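Local structure of endopolygalacturonase (Chondrostereum purpureum, 1K5C) at residues A[227-232]-A[273-278]; A[197-202]-A[236-241]; A[258-263]-A[298-303]. The protein probably hydrolyses the alpha-1,4 linkages between galacturonosyl units within polygalacturonate chains, as a glycoside hydrolase of family 28. One frame throughout, in Å; residues are numbered along the deposited sequence. Where two conformers were deposited one is given.

Contact 1 of 3, residues A[227-232]-A[273-278]; sequences IKAQRT and APFSDV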
ATOM      1  N   ILE A 227     -11.359  -5.229  -1.070  1.00 11.93           N
ATOM      2  CA  ILE A 227     -10.945  -5.712  -2.402  1.00 12.43           C
ATOM      3  C   ILE A 227     -11.845  -4.932  -3.371  1.00 12.86           C
ATOM      4  O   ILE A 227     -13.070  -5.050  -3.274  1.00 16.93           O
ATOM      5  CB  ILE A 227     -11.083  -7.237  -2.578  1.00 12.61           C
ATOM      6  CG1 ILE A 227     -10.363  -7.972  -1.448  1.00 12.89           C
ATOM      7  CG2 ILE A 227     -10.585  -7.668  -3.971  1.00 13.74           C
ATOM      8  CD1 ILE A 227     -10.489  -9.503  -1.558  1.00 13.61           C
ATOM      9  N   LYS A 228     -11.231  -4.134  -4.208  1.00 11.64           N
ATOM     10  CA  LYS A 228     -11.947  -3.228  -5.126  1.00 12.42           C
ATOM     11  C   LYS A 228     -11.520  -3.527  -6.552  1.00 11.23           C
ATOM     12  O   LYS A 228     -10.346  -3.520  -6.872  1.00 12.72           O
ATOM     13  CB  LYS A 228     -11.777  -1.727  -4.789  1.00 15.04           C
ATOM     14  CG  LYS A 228     -10.502  -1.335  -4.107  1.00 15.48           C
ATOM     15  CD  LYS A 228     -10.365   0.144  -3.863  1.00 14.06           C
ATOM     16  CE  LYS A 228      -9.077   0.289  -3.012  1.00 16.95           C
ATOM     17  NZ  LYS A 228      -8.470   1.565  -3.221  1.00 19.82           N
ATOM     18  N   ALA A 229     -12.505  -3.717  -7.433  1.00 10.52           N
ATOM     19  CA  ALA A 229     -12.249  -3.797  -8.868  1.00 10.64           C
ATOM     20  C   ALA A 229     -13.128  -2.776  -9.574  1.00 10.55           C
ATOM     21  O   ALA A 229     -14.321  -2.623  -9.261  1.00 10.97           O
ATOM     22  CB  ALA A 229     -12.537  -5.163  -9.453  1.00 11.89           C
ATOM     23  N   GLN A 230     -12.518  -2.092 -10.528  1.00 10.88           N
ATOM     24  CA  GLN A 230     -13.297  -1.166 -11.360  1.00 11.29           C
ATOM     25  C   GLN A 230     -14.456  -1.924 -12.016  1.00 10.95           C
ATOM     26  O   GLN A 230     -14.239  -2.977 -12.607  1.00 11.23           O
ATOM     27  CB  GLN A 230     -12.374  -0.596 -12.477  1.00 12.91           C
ATOM     28  CG  GLN A 230     -11.294   0.274 -11.865  1.00 15.99           C
ATOM     29  CD  GLN A 230     -10.215   0.676 -12.830  1.00 30.10           C
ATOM     30  OE1 GLN A 230     -10.497   0.943 -13.967  1.00 54.10           O
ATOM     31  N   ARG A 231     -15.620  -1.296 -11.967  1.00 11.03           N
ATOM     32  CA  ARG A 231     -16.804  -1.888 -12.611  1.00 11.44           C
ATOM     33  C   ARG A 231     -16.478  -2.268 -14.071  1.00 11.29           C
ATOM     34  O   ARG A 231     -16.967  -3.264 -14.577  1.00 12.33           O
ATOM     35  CB  ARG A 231     -17.959  -0.874 -12.559  1.00 12.26           C
ATOM     36  CG  ARG A 231     -19.219  -1.414 -13.223  1.00 13.17           C
ATOM     37  CD  ARG A 231     -20.352  -0.402 -13.180  1.00 13.68           C
ATOM     38  NE  ARG A 231     -20.910  -0.197 -11.855  1.00 13.24           N
ATOM     39  CZ  ARG A 231     -20.851   0.939 -11.155  1.00 12.54           C
ATOM     40  NH1 ARG A 231     -20.164   1.995 -11.537  1.00 13.86           N
ATOM     41  NH2 ARG A 231     -21.530   1.018 -10.004  1.00 14.12           N
ATOM     42  N   THR A 232     -15.699  -1.398 -14.760  1.00 10.94           N
ATOM     43  CA  THR A 232     -15.444  -1.596 -16.202  1.00 11.54           C
ATOM     44  C   THR A 232     -14.277  -2.528 -16.525  1.00 11.71           C
ATOM     45  O   THR A 232     -14.017  -2.754 -17.709  1.00 12.98           O
ATOM     46  CB  THR A 232     -15.209  -0.216 -16.842  1.00 13.07           C
ATOM     47  OG1 THR A 232     -14.096   0.385 -16.186  1.00 14.87           O
ATOM     48  CG2 THR A 232     -16.441   0.696 -16.780  1.00 14.99           C
ATOM     49  N   ALA A 273     -13.615  -8.867 -13.711  1.00 11.36           N
ATOM     50  CA  ALA A 273     -12.480  -8.959 -12.810  1.00 11.18           C
ATOM     51  C   ALA A 273     -12.779  -9.975 -11.698  1.00 10.88           C
ATOM     52  O   ALA A 273     -12.878  -9.648 -10.518  1.00 11.12           O
ATOM     53  CB  ALA A 273     -12.180  -7.581 -12.208  1.00 11.99           C
ATOM     54  N   PRO A 274     -12.971 -11.242 -12.078  1.00 10.98           N
ATOM     55  CA  PRO A 274     -13.452 -12.250 -11.110  1.00 11.31           C
ATOM     56  C   PRO A 274     -12.557 -12.315  -9.875  1.00 10.72           C
ATOM     57  O   PRO A 274     -11.335 -12.334  -9.943  1.00 11.12           O
ATOM     58  CB  PRO A 274     -13.384 -13.578 -11.896  1.00 12.29           C
ATOM     59  CG  PRO A 274     -12.559 -13.260 -13.127  1.00 12.45           C
ATOM     60  CD  PRO A 274     -12.877 -11.811 -13.439  1.00 11.72           C
ATOM     61  N   PHE A 275     -13.248 -12.470  -8.711  1.00 10.88           N
ATOM     62  CA  PHE A 275     -12.586 -12.711  -7.420  1.00 10.72           C
ATOM     63  C   PHE A 275     -12.809 -14.172  -7.043  1.00 10.96           C
ATOM     64  O   PHE A 275     -13.947 -14.650  -7.069  1.00 11.91           O
ATOM     65  CB  PHE A 275     -13.155 -11.859  -6.301  1.00 11.20           C
ATOM     66  CG  PHE A 275     -13.044 -10.357  -6.456  1.00 10.89           C
ATOM     67  CD1 PHE A 275     -12.233  -9.762  -7.400  1.00 11.11           C
ATOM     68  CD2 PHE A 275     -13.826  -9.569  -5.622  1.00 11.23           C
ATOM     69  CE1 PHE A 275     -12.191  -8.355  -7.517  1.00 11.35           C
ATOM     70  CE2 PHE A 275     -13.781  -8.171  -5.695  1.00 11.82           C
ATOM     71  CZ  PHE A 275     -12.952  -7.569  -6.651  1.00 11.07           C
ATOM     72  N   SER A 276     -11.754 -14.843  -6.596  1.00 11.08           N
ATOM     73  CA  SER A 276     -11.888 -16.246  -6.171  1.00 11.53           C
ATOM     74  C   SER A 276     -11.004 -16.508  -4.944  1.00 10.95           C
ATOM     75  O   SER A 276      -9.963 -15.888  -4.747  1.00 11.19           O
ATOM     76  CB  SER A 276     -11.578 -17.203  -7.276  1.00 13.10           C
ATOM     77  OG  SER A 276     -10.334 -17.011  -7.806  1.00 15.11           O
ATOM     78  N   ASP A 277     -11.474 -17.473  -4.166  1.00 11.40           N
ATOM     79  CA  ASP A 277     -10.669 -18.064  -3.064  1.00 11.66           C
ATOM     80  C   ASP A 277     -10.178 -16.997  -2.091  1.00 11.07           C
ATOM     81  O   ASP A 277      -8.973 -16.827  -1.886  1.00 11.98           O
ATOM     82  CB  ASP A 277      -9.521 -18.887  -3.649  1.00 12.56           C
ATOM     83  CG  ASP A 277     -10.014 -19.989  -4.504  0.79 15.37           C
ATOM     84  OD1 ASP A 277     -11.230 -20.317  -4.555  0.79 15.97           O
ATOM     85  OD2 ASP A 277      -9.103 -20.613  -5.133  0.79 25.99           O
ATOM     86  N   VAL A 278     -11.148 -16.328  -1.443  1.00 11.47           N
ATOM     87  CA  VAL A 278     -10.866 -15.280  -0.452  1.00 11.36           C
ATOM     88  C   VAL A 278     -11.264 -15.840   0.940  1.00 11.29           C
ATOM     89  O   VAL A 278     -12.449 -16.120   1.152  1.00 12.08           O
ATOM     90  CB  VAL A 278     -11.645 -13.991  -0.766  1.00 11.58           C
ATOM     91  CG1 VAL A 278     -11.396 -12.961   0.324  1.00 12.09           C
ATOM     92  CG2 VAL A 278     -11.245 -13.473  -2.142  1.00 12.54           C
TER

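Contact 2 of 3, residues A[197-202]-A[236-241]; sequences ISIGSI and ASVSGV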
ATOM      1  N   ILE A 197      -6.440  -1.838   4.483  1.00 10.13           N
ATOM      2  CA  ILE A 197      -5.580  -2.727   3.699  1.00 10.11           C
ATOM      3  C   ILE A 197      -6.327  -3.132   2.456  1.00 10.02           C
ATOM      4  O   ILE A 197      -7.365  -3.818   2.551  1.00 10.54           O
ATOM      5  CB  ILE A 197      -5.208  -3.970   4.533  1.00 10.33           C
ATOM      6  CG1 ILE A 197      -4.415  -3.524   5.785  1.00 11.34           C
ATOM      7  CG2 ILE A 197      -4.422  -4.979   3.699  1.00 10.95           C
ATOM      8  CD1 ILE A 197      -4.172  -4.641   6.795  1.00 12.16           C
ATOM      9  N   SER A 198      -5.825  -2.732   1.270  1.00 10.11           N
ATOM     10  CA  SER A 198      -6.564  -2.881   0.034  1.00 10.27           C
ATOM     11  C   SER A 198      -5.847  -3.756  -0.978  1.00  9.86           C
ATOM     12  O   SER A 198      -4.636  -3.709  -1.181  1.00 10.24           O
ATOM     13  CB  SER A 198      -6.812  -1.523  -0.589  1.00 11.35           C
ATOM     14  OG  SER A 198      -7.810  -0.874   0.167  0.69 12.15           O
ATOM     15  N   ILE A 199      -6.714  -4.486  -1.733  1.00 10.27           N
ATOM     16  CA  ILE A 199      -6.362  -5.054  -3.044  1.00 10.25           C
ATOM     17  C   ILE A 199      -7.148  -4.228  -4.043  1.00 10.52           C
ATOM     18  O   ILE A 199      -8.380  -4.134  -3.951  1.00 11.56           O
ATOM     19  CB  ILE A 199      -6.681  -6.528  -3.143  1.00 10.99           C
ATOM     20  CG1 ILE A 199      -5.767  -7.336  -2.182  1.00 11.41           C
ATOM     21  CG2 ILE A 199      -6.574  -7.003  -4.579  1.00 11.79           C
ATOM     22  CD1 ILE A 199      -6.214  -8.778  -1.988  1.00 13.52           C
ATOM     23  N   GLY A 200      -6.436  -3.612  -5.005  1.00 10.81           N
ATOM     24  CA  GLY A 200      -7.036  -2.770  -6.022  1.00 11.35           C
ATOM     25  C   GLY A 200      -6.971  -1.297  -5.664  1.00 11.25           C
ATOM     26  O   GLY A 200      -6.360  -0.881  -4.692  1.00 12.61           O
ATOM     27  N   SER A 201      -7.594  -0.475  -6.507  1.00 12.23           N
ATOM     28  CA  SER A 201      -8.535  -0.878  -7.539  1.00 13.11           C
ATOM     29  C   SER A 201      -7.893  -1.675  -8.638  1.00 12.29           C
ATOM     30  O   SER A 201      -6.830  -1.313  -9.197  1.00 13.77           O
ATOM     31  CB  SER A 201      -9.082   0.448  -8.156  1.00 19.79           C
ATOM     32  OG  SER A 201      -9.854   0.112  -9.239  1.00 28.53           O
ATOM     33  N   ILE A 202      -8.542  -2.791  -8.953  1.00 11.47           N
ATOM     34  CA  ILE A 202      -8.108  -3.676 -10.035  1.00 11.37           C
ATOM     35  C   ILE A 202      -8.602  -3.108 -11.354  1.00 11.14           C
ATOM     36  O   ILE A 202      -9.821  -2.883 -11.544  1.00 11.87           O
ATOM     37  CB  ILE A 202      -8.646  -5.099  -9.790  1.00 11.50           C
ATOM     38  CG1 ILE A 202      -8.099  -5.671  -8.474  1.00 12.19           C
ATOM     39  CG2 ILE A 202      -8.362  -5.984 -10.992  1.00 12.47           C
ATOM     40  CD1 ILE A 202      -6.600  -5.957  -8.483  1.00 13.37           C
ATOM     41  N   ALA A 236      -9.092  -9.339 -16.008  1.00 11.71           N
ATOM     42  CA  ALA A 236      -8.491  -8.999 -14.718  1.00 11.31           C
ATOM     43  C   ALA A 236      -8.927 -10.065 -13.698  1.00 10.95           C
ATOM     44  O   ALA A 236      -9.911 -10.781 -13.937  1.00 11.57           O
ATOM     45  CB  ALA A 236      -8.911  -7.620 -14.264  1.00 11.66           C
ATOM     46  N   SER A 237      -8.268 -10.121 -12.547  1.00 11.02           N
ATOM     47  CA  SER A 237      -8.698 -11.100 -11.519  1.00 11.10           C
ATOM     48  C   SER A 237      -8.009 -10.838 -10.203  1.00 10.69           C
ATOM     49  O   SER A 237      -6.937 -10.231 -10.139  1.00 11.19           O
ATOM     50  CB  SER A 237      -8.379 -12.543 -11.942  1.00 11.78           C
ATOM     51  OG  SER A 237      -7.003 -12.728 -12.231  1.00 12.54           O
ATOM     52  N   VAL A 238      -8.643 -11.358  -9.137  1.00 10.63           N
ATOM     53  CA  VAL A 238      -8.044 -11.491  -7.802  1.00 10.72           C
ATOM     54  C   VAL A 238      -8.306 -12.903  -7.374  1.00 10.44           C
ATOM     55  O   VAL A 238      -9.451 -13.326  -7.344  1.00 11.44           O
ATOM     56  CB  VAL A 238      -8.670 -10.523  -6.783  1.00 10.78           C
ATOM     57  CG1 VAL A 238      -8.062 -10.735  -5.400  1.00 11.78           C
ATOM     58  CG2 VAL A 238      -8.538  -9.086  -7.261  1.00 11.46           C
ATOM     59  N   SER A 239      -7.227 -13.679  -7.053  1.00 10.90           N
ATOM     60  CA  SER A 239      -7.434 -15.093  -6.699  1.00 11.82           C
ATOM     61  C   SER A 239      -6.457 -15.522  -5.628  1.00 11.28           C
ATOM     62  O   SER A 239      -5.247 -15.402  -5.801  1.00 13.38           O
ATOM     63  CB  SER A 239      -7.261 -15.955  -7.933  1.00 12.72           C
ATOM     64  OG  SER A 239      -7.575 -17.309  -7.694  0.58 15.42           O
ATOM     65  N   GLY A 240      -6.987 -16.115  -4.555  1.00 11.08           N
ATOM     66  CA  GLY A 240      -6.106 -16.704  -3.527  1.00 11.30           C
ATOM     67  C   GLY A 240      -5.641 -15.611  -2.545  1.00 11.38           C
ATOM     68  O   GLY A 240      -4.496 -15.161  -2.627  1.00 13.47           O
ATOM     69  N   VAL A 241      -6.542 -15.163  -1.686  1.00 11.20           N
ATOM     70  CA  VAL A 241      -6.267 -14.161  -0.677  1.00 11.02           C
ATOM     71  C   VAL A 241      -6.584 -14.739   0.676  1.00 10.89           C
ATOM     72  O   VAL A 241      -7.675 -15.276   0.871  1.00 12.32           O
ATOM     73  CB  VAL A 241      -7.132 -12.891  -0.929  1.00 11.86           C
ATOM     74  CG1 VAL A 241      -6.815 -11.826   0.153  1.00 12.64           C
ATOM     75  CG2 VAL A 241      -6.925 -12.335  -2.350  1.00 12.51           C
TER

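Contact 3 of 3, residues A[258-263]-A[298-303]; sequences ISQSYP and VECGNC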
ATOM      1  N   ILE A 258     -15.867  -5.808  -0.187  1.00 11.23           N
ATOM      2  CA  ILE A 258     -15.374  -6.568  -1.345  1.00 11.29           C
ATOM      3  C   ILE A 258     -16.329  -6.206  -2.457  1.00 10.81           C
ATOM      4  O   ILE A 258     -17.511  -6.554  -2.347  1.00 11.75           O
ATOM      5  CB  ILE A 258     -15.286  -8.049  -1.022  1.00 12.52           C
ATOM      6  CG1 ILE A 258     -14.091  -8.231   0.008  1.00 13.96           C
ATOM      7  CG2 ILE A 258     -15.041  -8.873  -2.283  1.00 12.61           C
ATOM      8  CD1 ILE A 258     -14.072  -9.582   0.665  1.00 16.53           C
ATOM      9  N   SER A 259     -15.852  -5.487  -3.477  1.00 10.68           N
ATOM     10  CA  SER A 259     -16.777  -4.907  -4.429  1.00 10.80           C
ATOM     11  C   SER A 259     -16.190  -4.796  -5.824  1.00 10.77           C
ATOM     12  O   SER A 259     -15.052  -4.405  -6.025  1.00 11.68           O
ATOM     13  CB  SER A 259     -17.171  -3.504  -3.960  1.00 13.07           C
ATOM     14  OG  SER A 259     -17.942  -2.848  -4.990  1.00 14.29           O
ATOM     15  N   GLN A 260     -17.039  -5.167  -6.801  1.00 10.43           N
ATOM     16  CA  GLN A 260     -16.739  -5.029  -8.212  1.00 10.55           C
ATOM     17  C   GLN A 260     -17.491  -3.847  -8.844  1.00 10.56           C
ATOM     18  O   GLN A 260     -17.614  -3.794 -10.082  1.00 11.61           O
ATOM     19  CB  GLN A 260     -17.037  -6.366  -8.926  1.00 10.97           C
ATOM     20  CG  GLN A 260     -15.989  -7.403  -8.557  1.00 11.21           C
ATOM     21  CD  GLN A 260     -16.390  -8.833  -8.881  1.00 10.79           C
ATOM     22  OE1 GLN A 260     -17.582  -9.194  -8.910  1.00 11.43           O
ATOM     23  NE2 GLN A 260     -15.410  -9.692  -9.095  1.00 11.58           N
ATOM     24  N   SER A 261     -17.892  -2.891  -8.043  1.00 11.39           N
ATOM     25  CA  SER A 261     -18.606  -1.687  -8.508  1.00 11.55           C
ATOM     26  C   SER A 261     -17.726  -0.436  -8.534  1.00 11.84           C
ATOM     27  O   SER A 261     -18.257   0.662  -8.814  1.00 12.82           O
ATOM     28  CB  SER A 261     -19.822  -1.410  -7.637  1.00 12.66           C
ATOM     29  OG  SER A 261     -20.748  -2.517  -7.732  1.00 13.81           O
ATOM     30  N   TYR A 262     -16.438  -0.557  -8.208  1.00 12.01           N
ATOM     31  CA  TYR A 262     -15.620   0.661  -8.013  1.00 12.60           C
ATOM     32  C   TYR A 262     -15.680   1.529  -9.243  1.00 12.12           C
ATOM     33  O   TYR A 262     -15.580   1.053 -10.391  1.00 12.91           O
ATOM     34  CB  TYR A 262     -14.156   0.179  -7.664  1.00 13.42           C
ATOM     35  CG  TYR A 262     -13.313   1.287  -7.183  1.00 15.74           C
ATOM     36  CD1 TYR A 262     -13.296   1.610  -5.790  1.00 15.84           C
ATOM     37  CD2 TYR A 262     -12.576   2.022  -8.085  1.00 18.43           C
ATOM     38  CE1 TYR A 262     -12.491   2.691  -5.453  1.00 21.41           C
ATOM     39  CE2 TYR A 262     -11.781   3.096  -7.745  1.00 21.79           C
ATOM     40  CZ  TYR A 262     -11.749   3.415  -6.355  1.00 24.48           C
ATOM     41  OH  TYR A 262     -11.000   4.461  -5.820  1.00 31.35           O
ATOM     42  N   PRO A 263     -15.760   2.863  -9.076  1.00 13.06           N
ATOM     43  CA  PRO A 263     -15.556   3.612  -7.820  1.00 14.09           C
ATOM     44  C   PRO A 263     -16.755   3.619  -6.853  1.00 14.49           C
ATOM     45  O   PRO A 263     -16.649   4.104  -5.727  1.00 18.42           O
ATOM     46  CB  PRO A 263     -15.295   5.037  -8.307  1.00 16.42           C
ATOM     47  CG  PRO A 263     -16.035   5.128  -9.628  1.00 16.42           C
ATOM     48  CD  PRO A 263     -15.784   3.760 -10.272  1.00 14.82           C
ATOM     49  N   VAL A 298     -20.324  -7.534   0.572  1.00 11.45           N
ATOM     50  CA  VAL A 298     -19.730  -8.201  -0.582  1.00 11.59           C
ATOM     51  C   VAL A 298     -20.663  -7.907  -1.755  1.00 11.20           C
ATOM     52  O   VAL A 298     -21.853  -8.236  -1.672  1.00 11.88           O
ATOM     53  CB  VAL A 298     -19.612  -9.722  -0.351  1.00 11.67           C
ATOM     54  CG1 VAL A 298     -19.129 -10.403  -1.636  1.00 12.27           C
ATOM     55  CG2 VAL A 298     -18.680 -10.003   0.836  1.00 12.26           C
ATOM     56  N   GLU A 299     -20.115  -7.289  -2.813  1.00 11.31           N
ATOM     57  CA  GLU A 299     -20.884  -6.910  -4.009  1.00 11.24           C
ATOM     58  C   GLU A 299     -20.170  -7.479  -5.227  1.00 10.96           C
ATOM     59  O   GLU A 299     -19.309  -6.850  -5.825  1.00 11.61           O
ATOM     60  CB  GLU A 299     -21.021  -5.372  -4.070  1.00 12.37           C
ATOM     61  CG  GLU A 299     -21.805  -4.903  -5.298  1.00 13.17           C
ATOM     62  CD  GLU A 299     -23.304  -4.874  -5.124  1.00 14.87           C
ATOM     63  OE1 GLU A 299     -23.825  -5.360  -4.120  1.00 17.76           O
ATOM     64  OE2 GLU A 299     -23.985  -4.317  -6.029  1.00 16.36           O
ATOM     65  N   CYS A 300     -20.559  -8.699  -5.584  1.00 11.38           N
ATOM     66  CA  CYS A 300     -19.938  -9.437  -6.682  1.00 11.60           C
ATOM     67  C   CYS A 300     -20.846  -9.470  -7.903  1.00 11.72           C
ATOM     68  O   CYS A 300     -22.012  -9.875  -7.810  1.00 13.57           O
ATOM     69  CB  CYS A 300     -19.710 -10.919  -6.317  1.00 12.37           C
ATOM     70  SG  CYS A 300     -18.377 -11.203  -5.128  1.00 12.19           S
ATOM     71  N   GLY A 301     -20.257  -9.149  -9.074  1.00 11.23           N
ATOM     72  CA  GLY A 301     -20.805  -9.583 -10.361  1.00 11.97           C
ATOM     73  C   GLY A 301     -20.216 -10.887 -10.801  1.00 11.46           C
ATOM     74  O   GLY A 301     -20.873 -11.590 -11.609  1.00 12.75           O
ATOM     75  N   ASN A 302     -19.012 -11.275 -10.354  1.00 11.35           N
ATOM     76  CA  ASN A 302     -18.400 -12.515 -10.795  1.00 10.98           C
ATOM     77  C   ASN A 302     -17.397 -12.951  -9.708  1.00 10.89           C
ATOM     78  O   ASN A 302     -16.269 -12.421  -9.646  1.00 11.22           O
ATOM     79  CB  ASN A 302     -17.727 -12.323 -12.160  1.00 11.55           C
ATOM     80  CG  ASN A 302     -17.143 -13.618 -12.703  1.00 11.75           C
ATOM     81  OD1 ASN A 302     -17.300 -14.695 -12.098  1.00 12.96           O
ATOM     82  ND2 ASN A 302     -16.481 -13.511 -13.867  1.00 11.96           N
ATOM     83  N   CYS A 303     -17.833 -13.868  -8.843  1.00 11.10           N
ATOM     84  CA  CYS A 303     -16.960 -14.381  -7.770  1.00 10.84           C
ATOM     85  C   CYS A 303     -17.174 -15.886  -7.680  1.00 10.94           C
ATOM     86  O   CYS A 303     -18.295 -16.353  -7.906  1.00 11.72           O
ATOM     87  CB  CYS A 303     -17.327 -13.779  -6.405  1.00 11.85           C
ATOM     88  SG  CYS A 303     -16.927 -11.991  -6.345  1.00 11.63           S
TER

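Contact 1 of 3, residues A[227-232]-A[273-278]
I227 and A229 of strand 223-230 pack onto F275, V278 and A273 across the interior of the right-handed parallel beta-helix, joining two different sheets of its wall. The short strand segments run almost antiparallel, at 172°, and their axes stay 10.5 Å apart, so side chains rather than backbone bonds bridge the gap.

The aromatic part of the contact is a CH-pi interaction. I227 CG2 lies over one face of the F275 ring, 3.8 Å from its centroid and shifted toward the rim, with CZ its nearest ring atom. The torsion about CA-CB sets this methyl anti to the backbone N of I227 (CG1 taking -53°), while the two side chains slide past each other in opposite directions. The backbone N of A229 lies in the ring plane at the edge.

The remaining packing is aliphatic. I227 CD1 meets V278 CG1 tip to tip at 4.0 Å, and V278 CG2 lies almost as near. V238 and I258 also touch F275.

Between these inward residues, K228 turns away from the interior; it belongs to the galacturonate-binding site, and its NZ forms a salt bridge with D174. Nearer the end of strand 223-230, A229 CB fits between two partners, 3.7 Å from A273 CB and also 3.7 Å from F275 CZ.

Contact 2 of 3, residues A[197-202]-A[236-241]
In the hydrophobic interior of the right-handed parallel beta-helix, I199 and I202 of strand 197-202 face V238, V241 and A236 of the opposing wall. The short strand segments run at 158° to each other, 9.1 Å apart at closest approach, and no hydrogen bond links them: the contact is made of methyl and methylene groups.

I199 covers two valines with two branches. Its CD1 reaches V241 tip to tip, 3.6 Å from CG2, with V241 CG1 next nearest. Its CG2, anti to the backbone N, comes to 3.9 Å from V238 CG2, the two side chains crossing obliquely. An alanine in place of I199 would probably open a gap beside V238 and V241, because the CG2 and CD1 methyls that touch them would be gone.

I202 meets V238 as well. Its CG1 lies 3.7 Å from V238 CG2, and its CD1 is close to the same methyl. Thus V238 offers CG2 to both isoleucines.

Although three positions apart, I199 and I202 both point inward; the chain between them passes through G200 and a cis peptide bond before S201. V238 and V241 are spaced likewise, with G240 between them, where a side chain would be jammed against the preceding carbonyl O. On the outer side, S237 OG is hydrogen-bonded to H207 ND1. A229, from the next strand of the sheet, touches I202 as well. The packing finishes where I202 CG2 meets A236 CB at 3.7 Å.

Contact 3 of 3, residues A[258-263]-A[298-303]
Q260 reaches across to the 298-303 segment with both ends of its side-chain amide, at a place where two neighbouring parallel strands of the beta-helix wall give way to turns. I258 pairs with V298 and S259 with E299. E299 N donates to I258 O at 2.7 Å, and Q260 N donates to E299 O at 3.0 Å.

Beyond the strands the bonds pass to the side chain. Q260 OE1 accepts from N302 N at 2.9 Å, a fairly straight bond (162°) with the donor tilted 20° from the carbonyl plane. G301 N approaches the same oxygen at 2.7 Å, but its bond is bent and weak. In return Q260 NE2 donates to N302 O at 2.9 Å; this oxygen lies in the plane of the Q260 amide, while NE2 stands above the carbonyl plane of N302. A weak second bond joins NE2 to A273 O. The disulfide between C300 SG and C303 SG closes the turn that carries these backbone groups.

The hydroxyls and the carboxylate have partners as well. S259 OG accepts from S261 N at 3.1 Å in an ST turn and is also hydrogen-bonded to D265 O. S261 OG packs against E299 CG at 3.6 Å and bonds to G267 O. The E299 chain bends at chi2 (86°), which turns CD aside, and OE2 accepts from G267 N.

With donors and acceptors on opposite ends of one amide, a flipped Q260 would set NE2 against backbone N-H groups, so its orientation is probably fixed, two residues before Y262, a galacturonate-binding residue.

In the fold
The three contacts lie side by side toward the C-terminal half of the beta-helix, contact 1 in the middle with its centre about 6 Å from those of contacts 2 and 3, whose own centres are about 11 Å apart. Strands 197-202, 223-230, 254-259 and 294-299 are successive neighbours in one parallel sheet; strands 237-244 and 275-280 pair in the facing wall. Along the chain the segments of contact 1 alternate with those of contact 2 and of contact 3, whereas contact 2 closes before contact 3 opens. Contacts 1 and 2 thus pack the interior between walls, while contact 3 bonds adjacent coils. K228 of contact 1 and Y262 of contact 3 are themselves galacturonate-binding residues, with R226 close by.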